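Local coordinates for protein trichothecene 3-O-acetyltransferase (Gibberella zeae, PDB 2RKV) that transfers an acetyl group from acetyl-coenzyme A to the 3-hydroxyl of trichothecene mycotoxins such as T-2 toxin, as a member of the BAHD acyltransferase superfamily, at residues A267-S272 and S410-M415; V259-A264 and G421-A426; A232-S237 and R436-K441; T287-A292 and S332-E337. All coordinates share one frame; numbering follows the deposited sequence. Where two conformers were deposited one is given.

Contact 1: A267-S272 and S410-M415; sequences AFIWKS and SLMYFM. With ZBA (12,13-Epoxytrichothec-9-ene-3,4,8,15-tetrol-4,15-diacetate-8-isovalerate), chain D.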
# COMPACT_ATOMS: atom_id res chain seq x y z
N ALA A 267 -3.90 16.33 -3.51
CA ALA A 267 -4.03 17.72 -3.07
C ALA A 267 -5.44 18.04 -2.57
O ALA A 267 -5.61 18.72 -1.54
CB ALA A 267 -3.65 18.67 -4.19
N PHE A 268 -6.44 17.54 -3.30
CA PHE A 268 -7.84 17.76 -2.97
C PHE A 268 -8.18 17.15 -1.61
O PHE A 268 -8.93 17.73 -0.82
CB PHE A 268 -8.72 17.16 -4.08
CG PHE A 268 -10.20 17.33 -3.85
CD1 PHE A 268 -10.80 18.58 -4.00
CD2 PHE A 268 -10.99 16.23 -3.50
CE1 PHE A 268 -12.18 18.73 -3.79
CE2 PHE A 268 -12.36 16.37 -3.30
CZ PHE A 268 -12.96 17.63 -3.43
N ILE A 269 -7.60 15.99 -1.34
CA ILE A 269 -7.81 15.33 -0.05
C ILE A 269 -7.16 16.10 1.10
O ILE A 269 -7.79 16.30 2.15
CB ILE A 269 -7.37 13.84 -0.10
CG1 ILE A 269 -8.35 13.05 -0.98
CG2 ILE A 269 -7.34 13.24 1.30
CD1 ILE A 269 -7.85 11.66 -1.37
N TRP A 270 -5.92 16.55 0.90
CA TRP A 270 -5.21 17.34 1.91
C TRP A 270 -6.00 18.62 2.22
O TRP A 270 -6.20 18.97 3.38
CB TRP A 270 -3.80 17.68 1.45
CG TRP A 270 -2.87 18.20 2.52
CD1 TRP A 270 -3.07 18.19 3.88
CD2 TRP A 270 -1.56 18.75 2.32
NE1 TRP A 270 -1.97 18.72 4.53
CE2 TRP A 270 -1.03 19.07 3.59
CE3 TRP A 270 -0.79 19.01 1.17
CZ2 TRP A 270 0.24 19.64 3.75
CZ3 TRP A 270 0.47 19.57 1.33
CH2 TRP A 270 0.98 19.89 2.61
N LYS A 271 -6.47 19.27 1.16
CA LYS A 271 -7.24 20.51 1.29
C LYS A 271 -8.57 20.26 2.01
O LYS A 271 -8.93 21.01 2.94
CB LYS A 271 -7.47 21.12 -0.09
CG LYS A 271 -8.24 22.44 -0.08
CD LYS A 271 -8.35 23.03 -1.48
CE LYS A 271 -6.99 23.18 -2.18
NZ LYS A 271 -5.95 23.95 -1.43
N SER A 272 -9.28 19.20 1.61
CA SER A 272 -10.58 18.86 2.21
C SER A 272 -10.47 18.43 3.67
O SER A 272 -11.27 18.86 4.51
CB SER A 272 -11.31 17.79 1.39
OG SER A 272 -11.56 18.22 0.07
N SER A 410 -5.70 9.22 9.87
CA SER A 410 -4.99 9.95 8.81
C SER A 410 -4.27 9.07 7.78
O SER A 410 -3.66 9.59 6.82
CB SER A 410 -4.05 11.00 9.40
OG SER A 410 -4.80 11.96 10.13
N LEU A 411 -4.33 7.76 7.98
CA LEU A 411 -3.81 6.82 6.98
C LEU A 411 -4.78 6.74 5.80
O LEU A 411 -6.00 6.66 5.98
CB LEU A 411 -3.60 5.44 7.59
CG LEU A 411 -2.96 4.36 6.71
CD1 LEU A 411 -1.58 4.78 6.21
CD2 LEU A 411 -2.88 3.05 7.52
N MET A 412 -4.24 6.74 4.58
CA MET A 412 -5.08 6.72 3.39
C MET A 412 -4.43 5.94 2.26
O MET A 412 -3.20 5.88 2.17
CB MET A 412 -5.37 8.14 2.90
CG MET A 412 -5.92 9.06 3.96
SD MET A 412 -6.23 10.70 3.30
CE MET A 412 -6.77 11.50 4.81
N TYR A 413 -5.26 5.34 1.41
CA TYR A 413 -4.81 4.64 0.20
C TYR A 413 -5.62 5.04 -1.03
O TYR A 413 -6.80 5.38 -0.92
CB TYR A 413 -4.93 3.12 0.36
CG TYR A 413 -4.12 2.57 1.50
CD1 TYR A 413 -4.69 2.37 2.76
CD2 TYR A 413 -2.77 2.27 1.33
CE1 TYR A 413 -3.92 1.89 3.83
CE2 TYR A 413 -2.00 1.78 2.39
CZ TYR A 413 -2.58 1.59 3.63
OH TYR A 413 -1.81 1.12 4.68
N PHE A 414 -4.98 5.00 -2.20
CA PHE A 414 -5.72 4.94 -3.46
C PHE A 414 -5.65 3.50 -3.95
O PHE A 414 -4.57 2.90 -3.99
CB PHE A 414 -5.14 5.83 -4.56
CG PHE A 414 -5.16 7.32 -4.25
CD1 PHE A 414 -5.96 7.83 -3.23
CD2 PHE A 414 -4.39 8.19 -5.01
CE1 PHE A 414 -5.98 9.21 -2.98
CE2 PHE A 414 -4.40 9.57 -4.75
CZ PHE A 414 -5.19 10.07 -3.73
N MET A 415 -6.80 2.95 -4.33
CA MET A 415 -6.83 1.61 -4.93
C MET A 415 -6.23 1.63 -6.33
O MET A 415 -6.08 2.70 -6.93
CB MET A 415 -8.28 1.11 -4.99
CG MET A 415 -8.97 0.98 -3.62
SD MET A 415 -8.06 -0.10 -2.48
CE MET A 415 -7.15 1.09 -1.50
O18 ZBA D . 0.92 3.61 9.99
C44 ZBA D . 1.44 2.57 10.06
C45 ZBA D . 2.04 1.98 11.29
C46 ZBA D . 1.20 0.94 11.86
C48 ZBA D . -0.10 1.46 12.20
C47 ZBA D . 1.63 0.33 13.15
O17 ZBA D . 1.51 1.75 9.01
C31 ZBA D . 0.80 2.03 7.80
C30 ZBA D . 1.56 2.94 6.89
C32 ZBA D . 0.47 0.70 7.22
C39 ZBA D . -0.43 -0.15 8.08
C33 ZBA D . 0.96 0.32 6.08
C34 ZBA D . 1.85 1.13 5.22
O10 ZBA D . 0.98 1.71 4.24
C29 ZBA D . 2.58 2.27 5.97
C38 ZBA D . 3.70 1.66 6.80
O12 ZBA D . 3.98 2.48 7.93
C40 ZBA D . 5.22 2.65 8.36
C41 ZBA D . 5.22 3.54 9.58
O13 ZBA D . 6.17 2.23 7.91
C28 ZBA D . 3.18 3.29 4.91
C37 ZBA D . 4.07 4.39 5.52
C35 ZBA D . 2.00 3.84 4.11
C25 ZBA D . 1.55 2.64 3.36
C36 ZBA D . 1.33 5.10 4.24
O11 ZBA D . 2.35 4.95 3.28
C27 ZBA D . 3.90 2.49 3.77
C26 ZBA D . 2.83 2.16 2.75
O16 ZBA D . 2.79 0.80 2.42
O14 ZBA D . 4.80 3.43 3.16
C42 ZBA D . 5.93 3.13 2.52
O15 ZBA D . 6.63 3.96 2.04
C43 ZBA D . 6.14 1.71 2.46
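Helix-on-sheet packing in the C-terminal half of this BAHD-type acyltransferase, beside the coenzyme A and toxin sites, brings Ile269 of helix 261-277 onto Met412 and Phe414 of strand 411-414. Ile269 reaches out with both branches. Its CG2 lies 3.4 Å from Met412 SD, while CD1, at the end of the other branch, comes to 3.5 Å from Phe414 CE1. The two partners are met differently. Met412 runs extended beyond CG (chi2 180°) and slides past the isoleucine in the opposite direction, so that the sulfur rather than the CE methyl makes the closer approach. Phe414 offers the rim of its ring, with Ile269 CD1 at the edge and in the ring plane. CG of Phe414 stands beside the backbone N (chi1 -63°), which brings the end of the ring nearer the helix than the direction of its first bond would suggest. Met412 and Phe414 also pack against the strands that flank theirs, touching Leu377 of strand 375-379, and Leu427 and Ala425 of strand 423-430.

Strand 411-414 also serves the bound T-2 toxin. Tyr413 OH donates a hydrogen bond of 2.9 Å to ZBA O10, an oxygen that lies near the plane of the ring at its edge, and Leu411 CD1 rests 3.5 Å from ZBA C36. His156 NE2 bonds the same toxin. One short strand thus has Met412 and Phe414 in a wholly apolar junction with the helix, and Leu411 and Tyr413 at the substrate, where the phenol hydrogen bond of Tyr413 adds a polar contact to the hydrocarbon contact of Leu411.

Contact 2: V259-A264 and G421-A426; sequences VSTDDA and GEFCAA. With COA (coenzyme A), chain B.
Phe423 aims its ring at the first turn of helix 261-277, where Thr261 and Asp262 lie against it. This is the N-terminal end of a helix that binds coenzyme A phosphates, set beside strand 423-430 of the seven-stranded mixed sheet. The packing across the segments is light: Thr261 CG2 stands 4.2 Å from Phe423 CE1, the two side chains crossing obliquely, and Asp262 OD2 lies at the ring's edge, near its plane. That carboxylate is held by partners beyond the segments, OD1 by Arg291 and OD2 by Ser379.

Ser260 and Asp263 close the helix start as a capping box. Asp263 N gives a nearly straight bond to Ser260 OG (2.9 Å, 165°), and Ser260 N returns one to Asp263 OD2, meeting it from above the carboxylate plane. With chi1 at 67°, Ser260 OG sits between its own backbone N and carbonyl carbon, placed both for the cap and for COA O5A, to which it donates at an unusually short 2.5 Å. Thr261 turns its methyl to the phenylalanine and its hydroxyl to the ligand: COA O9A, on the 3'-phosphate, is gripped twice, by Thr261 OG1 at 2.7 Å and by Thr261 N at 2.9 Å.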
# COMPACT_ATOMS: atom_id res chain seq x y z
N VAL A 259 1.07 19.05 -13.28
CA VAL A 259 0.85 18.08 -12.21
C VAL A 259 0.09 16.89 -12.79
O VAL A 259 -0.39 16.95 -13.92
CB VAL A 259 0.09 18.68 -11.00
CG1 VAL A 259 0.95 19.74 -10.31
CG2 VAL A 259 -1.30 19.22 -11.41
N SER A 260 -0.01 15.81 -12.02
CA SER A 260 -0.71 14.61 -12.46
C SER A 260 -2.11 14.51 -11.86
O SER A 260 -2.47 15.22 -10.89
CB SER A 260 0.08 13.37 -12.03
OG SER A 260 0.09 13.24 -10.62
N THR A 261 -2.89 13.59 -12.42
CA THR A 261 -4.19 13.21 -11.86
C THR A 261 -4.02 12.83 -10.38
O THR A 261 -4.77 13.30 -9.52
CB THR A 261 -4.80 12.03 -12.67
OG1 THR A 261 -5.00 12.45 -14.03
CG2 THR A 261 -6.14 11.61 -12.10
N ASP A 262 -3.03 11.98 -10.11
CA ASP A 262 -2.73 11.53 -8.75
C ASP A 262 -2.38 12.71 -7.83
O ASP A 262 -2.88 12.79 -6.70
CB ASP A 262 -1.60 10.50 -8.80
CG ASP A 262 -1.50 9.68 -7.53
OD1 ASP A 262 -1.18 10.26 -6.46
OD2 ASP A 262 -1.73 8.44 -7.63
N ASP A 263 -1.55 13.63 -8.32
CA ASP A 263 -1.24 14.87 -7.58
C ASP A 263 -2.51 15.63 -7.19
O ASP A 263 -2.67 16.09 -6.05
CB ASP A 263 -0.43 15.83 -8.45
CG ASP A 263 1.00 15.38 -8.69
OD1 ASP A 263 1.52 14.48 -8.00
OD2 ASP A 263 1.61 15.96 -9.62
N ALA A 264 -3.41 15.78 -8.16
CA ALA A 264 -4.62 16.59 -7.99
C ALA A 264 -5.54 15.99 -6.92
O ALA A 264 -6.04 16.69 -6.04
CB ALA A 264 -5.34 16.76 -9.33
N GLY A 421 -10.89 4.59 -15.45
CA GLY A 421 -10.35 5.81 -14.83
C GLY A 421 -10.93 6.15 -13.46
O GLY A 421 -10.48 7.10 -12.82
N GLU A 422 -11.91 5.37 -13.01
CA GLU A 422 -12.49 5.58 -11.68
C GLU A 422 -11.45 5.33 -10.58
O GLU A 422 -10.74 4.31 -10.59
CB GLU A 422 -13.71 4.68 -11.48
CG GLU A 422 -14.36 4.80 -10.11
CD GLU A 422 -15.48 3.79 -9.92
OE1 GLU A 422 -15.26 2.79 -9.20
OE2 GLU A 422 -16.57 3.99 -10.51
N PHE A 423 -11.36 6.29 -9.66
CA PHE A 423 -10.52 6.15 -8.48
C PHE A 423 -11.34 5.75 -7.26
O PHE A 423 -12.51 6.13 -7.13
CB PHE A 423 -9.79 7.46 -8.16
CG PHE A 423 -8.43 7.59 -8.81
CD1 PHE A 423 -8.30 7.57 -10.21
CD2 PHE A 423 -7.29 7.79 -8.04
CE1 PHE A 423 -7.04 7.72 -10.81
CE2 PHE A 423 -6.03 7.94 -8.63
CZ PHE A 423 -5.91 7.90 -10.02
N CYS A 424 -10.70 5.02 -6.36
CA CYS A 424 -11.29 4.70 -5.07
C CYS A 424 -10.27 5.03 -3.99
O CYS A 424 -9.17 4.46 -3.96
CB CYS A 424 -11.68 3.23 -4.99
SG CYS A 424 -12.37 2.75 -3.38
N ALA A 425 -10.62 5.97 -3.12
CA ALA A 425 -9.75 6.35 -2.01
C ALA A 425 -10.25 5.77 -0.69
O ALA A 425 -11.43 5.93 -0.35
CB ALA A 425 -9.62 7.89 -1.91
N ALA A 426 -9.36 5.09 0.03
CA ALA A 426 -9.66 4.64 1.40
C ALA A 426 -9.13 5.65 2.41
O ALA A 426 -7.93 5.93 2.44
CB ALA A 426 -9.06 3.26 1.66
N1A COA B . 3.39 17.39 -19.70
C2A COA B . 2.22 17.19 -18.99
N3A COA B . 2.09 16.12 -18.14
C4A COA B . 3.14 15.26 -17.99
C5A COA B . 4.33 15.45 -18.69
C6A COA B . 4.46 16.53 -19.56
N6A COA B . 5.48 16.57 -20.43
N7A COA B . 5.19 14.45 -18.35
C8A COA B . 4.56 13.64 -17.46
N9A COA B . 3.30 14.13 -17.23
C1B COA B . 2.26 13.55 -16.37
C2B COA B . 1.71 12.30 -17.03
O2B COA B . 0.77 12.62 -18.02
C3B COA B . 1.10 11.60 -15.83
O3B COA B . -0.07 12.27 -15.47
P3B COA B . -1.50 11.59 -15.64
O7A COA B . -1.49 10.28 -14.88
O8A COA B . -1.68 11.38 -17.12
O9A COA B . -2.53 12.55 -15.10
C4B COA B . 2.05 11.95 -14.72
O4B COA B . 2.77 13.10 -15.12
C5B COA B . 2.97 10.79 -14.42
O5B COA B . 3.56 11.23 -13.24
P1A COA B . 4.27 10.20 -12.25
O1A COA B . 5.10 9.19 -13.04
O2A COA B . 5.07 10.98 -11.24
O3A COA B . 3.11 9.30 -11.63
P2A COA B . 1.81 9.80 -10.84
O4A COA B . 0.61 9.10 -11.44
O5A COA B . 1.71 11.29 -10.73
O6A COA B . 2.07 9.21 -9.38
CBP COA B . 3.36 8.73 -7.45
CCP COA B . 3.05 9.77 -8.52
CDP COA B . 2.09 8.39 -6.67
CEP COA B . 4.37 9.32 -6.46
CAP COA B . 3.93 7.49 -8.17
OAP COA B . 5.11 7.81 -8.88
C9P COA B . 4.25 6.39 -7.22
O9P COA B . 5.53 6.34 -6.65
N8P COA B . 3.28 5.52 -7.00
C7P COA B . 3.41 4.42 -6.07
C6P COA B . 3.27 4.91 -4.64
C5P COA B . 3.38 3.69 -3.77
O5P COA B . 4.32 2.89 -3.95
N4P COA B . 2.44 3.54 -2.84

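Contact 3: A232-S237 and R436-K441; sequences AFFTFS and RLKADK
Apolar packing carries this contact: the ring of Phe234, on strand 229-236, meets Leu437 and Lys438 in the last part of helix 431-439. CZ of the ring makes the closest approach to both. Lys438 brings the aliphatic foot of its side chain, with CG 4.1 Å from Phe234 CZ and nearly as close to CE2, at the edge of the ring and near its plane; the two side chains cross at about a right angle. Leu437 CD2 approaches more loosely, 4.5 Å from Phe234 CZ and obliquely. CG of Leu437 lies opposite its backbone N (chi1 -166°), which carries the branched end toward the sheet.

Aromatic and cationic interactions extend the patch. Phe234 meets Trp443 edge-to-face, and Lys438, bent at chi3 (62°), makes a cation-pi contact with Tyr449 of the neighbouring strand 448-449.

Polar bonds follow in the chain just after Lys438. Asp440 N bonds to Leu437 O at 3.1 Å, and Asp440 then serves as N-cap of the next short helix, its OD1 accepting from Trp443 N while OD2 forms a salt bridge with Arg275. No hydrogen bond joins the two segments themselves. The arrangement is alpha/beta layer packing: helix 431-439, close to the C-terminus, laid by its side chains on one face of the mixed sheet.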
# COMPACT_ATOMS: atom_id res chain seq x y z
N ALA A 232 -13.38 4.36 5.45
CA ALA A 232 -14.39 4.42 4.41
C ALA A 232 -13.76 4.56 3.03
O ALA A 232 -12.75 5.26 2.87
CB ALA A 232 -15.36 5.58 4.65
N PHE A 233 -14.37 3.94 2.03
CA PHE A 233 -14.03 4.18 0.67
C PHE A 233 -14.90 5.32 0.17
O PHE A 233 -16.05 5.42 0.50
CB PHE A 233 -14.39 3.01 -0.23
CG PHE A 233 -13.46 1.80 -0.14
CD1 PHE A 233 -13.94 0.56 -0.44
CD2 PHE A 233 -12.15 1.90 0.24
CE1 PHE A 233 -13.16 -0.54 -0.37
CE2 PHE A 233 -11.37 0.80 0.29
CZ PHE A 233 -11.88 -0.41 0.00
N PHE A 234 -14.28 6.11 -0.69
CA PHE A 234 -14.94 7.15 -1.48
C PHE A 234 -14.56 6.96 -2.94
O PHE A 234 -13.43 6.77 -3.23
CB PHE A 234 -14.45 8.54 -1.03
CG PHE A 234 -14.83 8.88 0.37
CD1 PHE A 234 -14.03 8.59 1.43
CD2 PHE A 234 -16.00 9.56 0.62
CE1 PHE A 234 -14.39 8.93 2.68
CE2 PHE A 234 -16.36 9.90 1.89
CZ PHE A 234 -15.60 9.56 2.91
N THR A 235 -15.47 7.03 -3.86
CA THR A 235 -15.16 6.91 -5.28
C THR A 235 -15.19 8.27 -5.97
O THR A 235 -15.89 9.13 -5.56
CB THR A 235 -16.14 5.94 -5.97
OG1 THR A 235 -17.47 6.45 -5.86
CG2 THR A 235 -16.20 4.62 -5.23
N PHE A 236 -14.35 8.35 -6.95
CA PHE A 236 -14.24 9.50 -7.80
C PHE A 236 -14.36 9.04 -9.24
O PHE A 236 -13.59 8.28 -9.71
CB PHE A 236 -12.88 10.22 -7.58
CG PHE A 236 -12.69 10.77 -6.19
CD1 PHE A 236 -12.31 9.96 -5.15
CD2 PHE A 236 -12.91 12.07 -5.92
CE1 PHE A 236 -12.15 10.45 -3.92
CE2 PHE A 236 -12.77 12.54 -4.67
CZ PHE A 236 -12.39 11.73 -3.67
N SER A 237 -15.39 9.53 -9.91
CA SER A 237 -15.67 9.13 -11.29
C SER A 237 -14.55 9.60 -12.22
O SER A 237 -13.79 10.50 -11.85
CB SER A 237 -17.02 9.70 -11.74
OG SER A 237 -16.96 11.10 -11.91
N ARG A 436 -18.00 15.32 9.21
CA ARG A 436 -17.97 16.63 8.57
C ARG A 436 -17.59 16.52 7.09
O ARG A 436 -18.15 17.22 6.24
CB ARG A 436 -17.01 17.58 9.29
CG ARG A 436 -17.53 18.04 10.65
CD ARG A 436 -16.58 19.01 11.32
NE ARG A 436 -17.19 19.58 12.51
CZ ARG A 436 -16.72 19.47 13.75
NH1 ARG A 436 -15.58 18.83 14.00
NH2 ARG A 436 -17.37 20.04 14.76
N LEU A 437 -16.64 15.64 6.79
CA LEU A 437 -16.21 15.43 5.41
C LEU A 437 -17.37 14.95 4.56
O LEU A 437 -17.61 15.47 3.48
CB LEU A 437 -15.04 14.44 5.34
CG LEU A 437 -14.28 14.38 4.02
CD1 LEU A 437 -13.56 15.69 3.72
CD2 LEU A 437 -13.29 13.22 4.05
N LYS A 438 -18.11 13.97 5.07
CA LYS A 438 -19.21 13.36 4.34
C LYS A 438 -20.34 14.35 4.05
O LYS A 438 -21.10 14.17 3.11
CB LYS A 438 -19.75 12.14 5.11
CG LYS A 438 -18.82 10.94 5.08
CD LYS A 438 -19.19 9.88 6.12
CE LYS A 438 -20.58 9.31 5.87
NZ LYS A 438 -20.94 8.30 6.90
N ALA A 439 -20.44 15.39 4.88
CA ALA A 439 -21.48 16.41 4.75
C ALA A 439 -20.97 17.68 4.06
O ALA A 439 -21.75 18.60 3.79
CB ALA A 439 -22.07 16.74 6.11
N ASP A 440 -19.67 17.73 3.77
CA ASP A 440 -19.04 18.90 3.15
C ASP A 440 -19.32 18.96 1.64
O ASP A 440 -18.92 18.07 0.90
CB ASP A 440 -17.53 18.90 3.45
CG ASP A 440 -16.80 20.10 2.85
OD1 ASP A 440 -16.70 20.20 1.62
OD2 ASP A 440 -16.27 20.92 3.63
N LYS A 441 -19.98 20.04 1.20
CA LYS A 441 -20.41 20.17 -0.19
C LYS A 441 -19.27 20.30 -1.21
O LYS A 441 -19.41 19.89 -2.36
CB LYS A 441 -21.42 21.32 -0.36
CG LYS A 441 -20.82 22.72 -0.28

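Contact 4: T287-A292 and S332-E337; sequences TEFCRA and SRLRSE. With COA (coenzyme A), chain B.
Leu334 of helix 327-335 meets two side chains of strand 286-294, crossing each at about a right angle. Its CD2 methyl sits over one face of the Phe289 ring in a CH-pi contact, 4.2 Å from the centroid and 26° off the ring normal; the nearest ring atom, Phe289 CD2, is 3.8 Å away. Two bonds back along the side chain, Leu334 CB lies 3.6 Å from Arg291 NH1, approaching the guanidinium obliquely. Phe289 and Arg291 both point toward the helix, two residues apart on the strand. The first torsion of Leu334 (chi1 -56°, CG beside the backbone N) sends CD2 to the ring, while CB already faces Arg291.

Arg291 runs extended from CG to NE, which carries its flat head past Leu334 to the ligand. Coenzyme A lies over one face of the guanidinium, with COA CCP 4.0 Å from Arg291 NH2. At an edge, in plane, a water accepts from Arg291 NH1 at 3.0 Å and donates to Leu334 O at 2.7 Å, bridging strand and helix. A salt bridge from NH2 to Asp263 helps to hold the head in place.

Arg335 starts away from the strand but bends at chi2 and chi3 and turns a guanidinium edge to the pyrophosphate: NH2 reaches COA O2A at 3.1 Å, while NH1 makes a weak bond to COA O5A. Its NE pairs with Asp263, so one carboxylate positions both arginines, and probably offsets part of their charge. The whole is a helix packed on a sheet strand, with Arg291 and Ala292 of the strand and Arg335 of the helix lining the coenzyme A pocket.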
# COMPACT_ATOMS: atom_id res chain seq x y z
N THR A 287 0.52 21.19 9.54
CA THR A 287 0.03 19.98 8.89
C THR A 287 1.11 19.43 7.96
O THR A 287 1.73 20.18 7.20
CB THR A 287 -1.31 20.18 8.13
OG1 THR A 287 -1.70 18.96 7.49
CG2 THR A 287 -1.23 21.28 7.08
N GLU A 288 1.33 18.12 8.05
CA GLU A 288 2.31 17.47 7.19
C GLU A 288 1.63 16.41 6.32
O GLU A 288 0.90 15.56 6.83
CB GLU A 288 3.42 16.83 8.02
CG GLU A 288 4.58 16.29 7.17
CD GLU A 288 5.66 15.66 8.01
OE1 GLU A 288 5.33 14.76 8.82
OE2 GLU A 288 6.84 16.04 7.86
N PHE A 289 1.85 16.50 5.02
CA PHE A 289 1.42 15.44 4.09
C PHE A 289 2.62 14.52 3.88
O PHE A 289 3.71 14.98 3.53
CB PHE A 289 1.00 16.05 2.74
CG PHE A 289 0.20 15.11 1.86
CD1 PHE A 289 -1.18 15.21 1.80
CD2 PHE A 289 0.84 14.14 1.07
CE1 PHE A 289 -1.93 14.37 0.96
CE2 PHE A 289 0.09 13.28 0.23
CZ PHE A 289 -1.29 13.40 0.18
N CYS A 290 2.41 13.21 4.10
CA CYS A 290 3.45 12.22 3.87
C CYS A 290 2.96 11.35 2.72
O CYS A 290 1.93 10.68 2.84
CB CYS A 290 3.64 11.34 5.11
SG CYS A 290 4.00 12.25 6.66
N ARG A 291 3.68 11.38 1.60
CA ARG A 291 3.24 10.68 0.38
C ARG A 291 4.19 9.53 0.02
O ARG A 291 5.38 9.75 -0.15
CB ARG A 291 3.17 11.65 -0.80
CG ARG A 291 2.45 11.11 -2.02
CD ARG A 291 2.73 11.98 -3.24
NE ARG A 291 1.77 11.78 -4.33
CZ ARG A 291 1.75 12.52 -5.44
NH1 ARG A 291 2.65 13.49 -5.58
NH2 ARG A 291 0.85 12.30 -6.39
N ALA A 292 3.66 8.31 -0.08
CA ALA A 292 4.49 7.16 -0.49
C ALA A 292 4.89 7.30 -1.95
O ALA A 292 4.06 7.62 -2.82
CB ALA A 292 3.75 5.85 -0.26
N SER A 332 1.01 21.60 -6.60
CA SER A 332 2.39 22.03 -6.84
C SER A 332 3.34 21.63 -5.71
O SER A 332 4.48 21.22 -5.98
CB SER A 332 2.44 23.54 -7.10
OG SER A 332 1.81 23.85 -8.33
N ARG A 333 2.89 21.74 -4.46
CA ARG A 333 3.69 21.28 -3.31
C ARG A 333 4.09 19.82 -3.50
O ARG A 333 5.24 19.46 -3.27
CB ARG A 333 2.92 21.39 -1.99
CG ARG A 333 2.55 22.80 -1.58
CD ARG A 333 1.63 22.79 -0.38
NE ARG A 333 1.18 24.15 -0.04
CZ ARG A 333 1.84 24.98 0.76
NH1 ARG A 333 2.99 24.63 1.32
NH2 ARG A 333 1.34 26.19 1.00
N LEU A 334 3.13 19.00 -3.89
CA LEU A 334 3.38 17.57 -4.02
C LEU A 334 4.35 17.27 -5.17
O LEU A 334 5.35 16.58 -4.98
CB LEU A 334 2.07 16.79 -4.18
CG LEU A 334 1.05 17.00 -3.05
CD1 LEU A 334 -0.20 16.18 -3.29
CD2 LEU A 334 1.64 16.72 -1.67
N ARG A 335 4.05 17.81 -6.34
CA ARG A 335 4.87 17.57 -7.53
C ARG A 335 6.32 18.07 -7.36
O ARG A 335 7.25 17.46 -7.90
CB ARG A 335 4.19 18.18 -8.77
CG ARG A 335 4.93 18.08 -10.10
CD ARG A 335 5.30 16.67 -10.52
NE ARG A 335 4.21 15.70 -10.36
CZ ARG A 335 4.26 14.45 -10.83
NH1 ARG A 335 3.25 13.62 -10.62
NH2 ARG A 335 5.33 14.04 -11.49
N SER A 336 6.51 19.12 -6.57
CA SER A 336 7.84 19.74 -6.39
C SER A 336 8.89 18.80 -5.75
O SER A 336 10.09 19.06 -5.84
CB SER A 336 7.74 21.04 -5.58
OG SER A 336 7.52 20.77 -4.20
N GLU A 337 8.42 17.73 -5.11
CA GLU A 337 9.29 16.79 -4.40
C GLU A 337 9.62 15.53 -5.21
O GLU A 337 10.29 14.63 -4.71
CB GLU A 337 8.67 16.39 -3.05
CG GLU A 337 8.89 17.40 -1.95
CD GLU A 337 10.38 17.60 -1.68
OE1 GLU A 337 11.06 16.66 -1.18
OE2 GLU A 337 10.87 18.69 -2.00
N1A COA B . 3.39 17.39 -19.70
C2A COA B . 2.22 17.19 -18.99
N3A COA B . 2.09 16.12 -18.14
C4A COA B . 3.14 15.26 -17.99
C5A COA B . 4.33 15.45 -18.69
C6A COA B . 4.46 16.53 -19.56
N6A COA B . 5.48 16.57 -20.43
N7A COA B . 5.19 14.45 -18.35
C8A COA B . 4.56 13.64 -17.46
N9A COA B . 3.30 14.13 -17.23
C1B COA B . 2.26 13.55 -16.37
C2B COA B . 1.71 12.30 -17.03
O2B COA B . 0.77 12.62 -18.02
C3B COA B . 1.10 11.60 -15.83
O3B COA B . -0.07 12.27 -15.47
P3B COA B . -1.50 11.59 -15.64
O7A COA B . -1.49 10.28 -14.88
O8A COA B . -1.68 11.38 -17.12
O9A COA B . -2.53 12.55 -15.10
C4B COA B . 2.05 11.95 -14.72
O4B COA B . 2.77 13.10 -15.12
C5B COA B . 2.97 10.79 -14.42
O5B COA B . 3.56 11.23 -13.24
P1A COA B . 4.27 10.20 -12.25
O1A COA B . 5.10 9.19 -13.04
O2A COA B . 5.07 10.98 -11.24
O3A COA B . 3.11 9.30 -11.63
P2A COA B . 1.81 9.80 -10.84
O4A COA B . 0.61 9.10 -11.44
O5A COA B . 1.71 11.29 -10.73
O6A COA B . 2.07 9.21 -9.38
CBP COA B . 3.36 8.73 -7.45
CCP COA B . 3.05 9.77 -8.52
CDP COA B . 2.09 8.39 -6.67
CEP COA B . 4.37 9.32 -6.46
CAP COA B . 3.93 7.49 -8.17
OAP COA B . 5.11 7.81 -8.88
C9P COA B . 4.25 6.39 -7.22
O9P COA B . 5.53 6.34 -6.65
N8P COA B . 3.28 5.52 -7.00
C7P COA B . 3.41 4.42 -6.07
C6P COA B . 3.27 4.91 -4.64
C5P COA B . 3.38 3.69 -3.77
O5P COA B . 4.32 2.89 -3.95
N4P COA B . 2.44 3.54 -2.84
O HOH W 1 5.07 14.09 -3.99

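In the fold
All four contacts reach the same seven-stranded mixed sheet. Helix 261-277 supplies one side of contacts 1 and 2, whose centres are 9 Å apart and whose strands, 411-414 and 423-430, are neighbours. Strand 229-236 of contact 3 comes next across the sheet; contact 4 sits on strand 286-294, beyond strand 375-379 in the other direction, 21 Å between centres from contact 3. Along the chain the pairs enclose one another: contact 3 outermost, then contact 2, contact 1 and contact 4. The centre of contact 1 is 11 Å from those of contacts 3 and 4. Contacts 2 and 4, joined by charge pairs, both touch coenzyme A; contact 1, and Ala292 of contact 4, border the toxin.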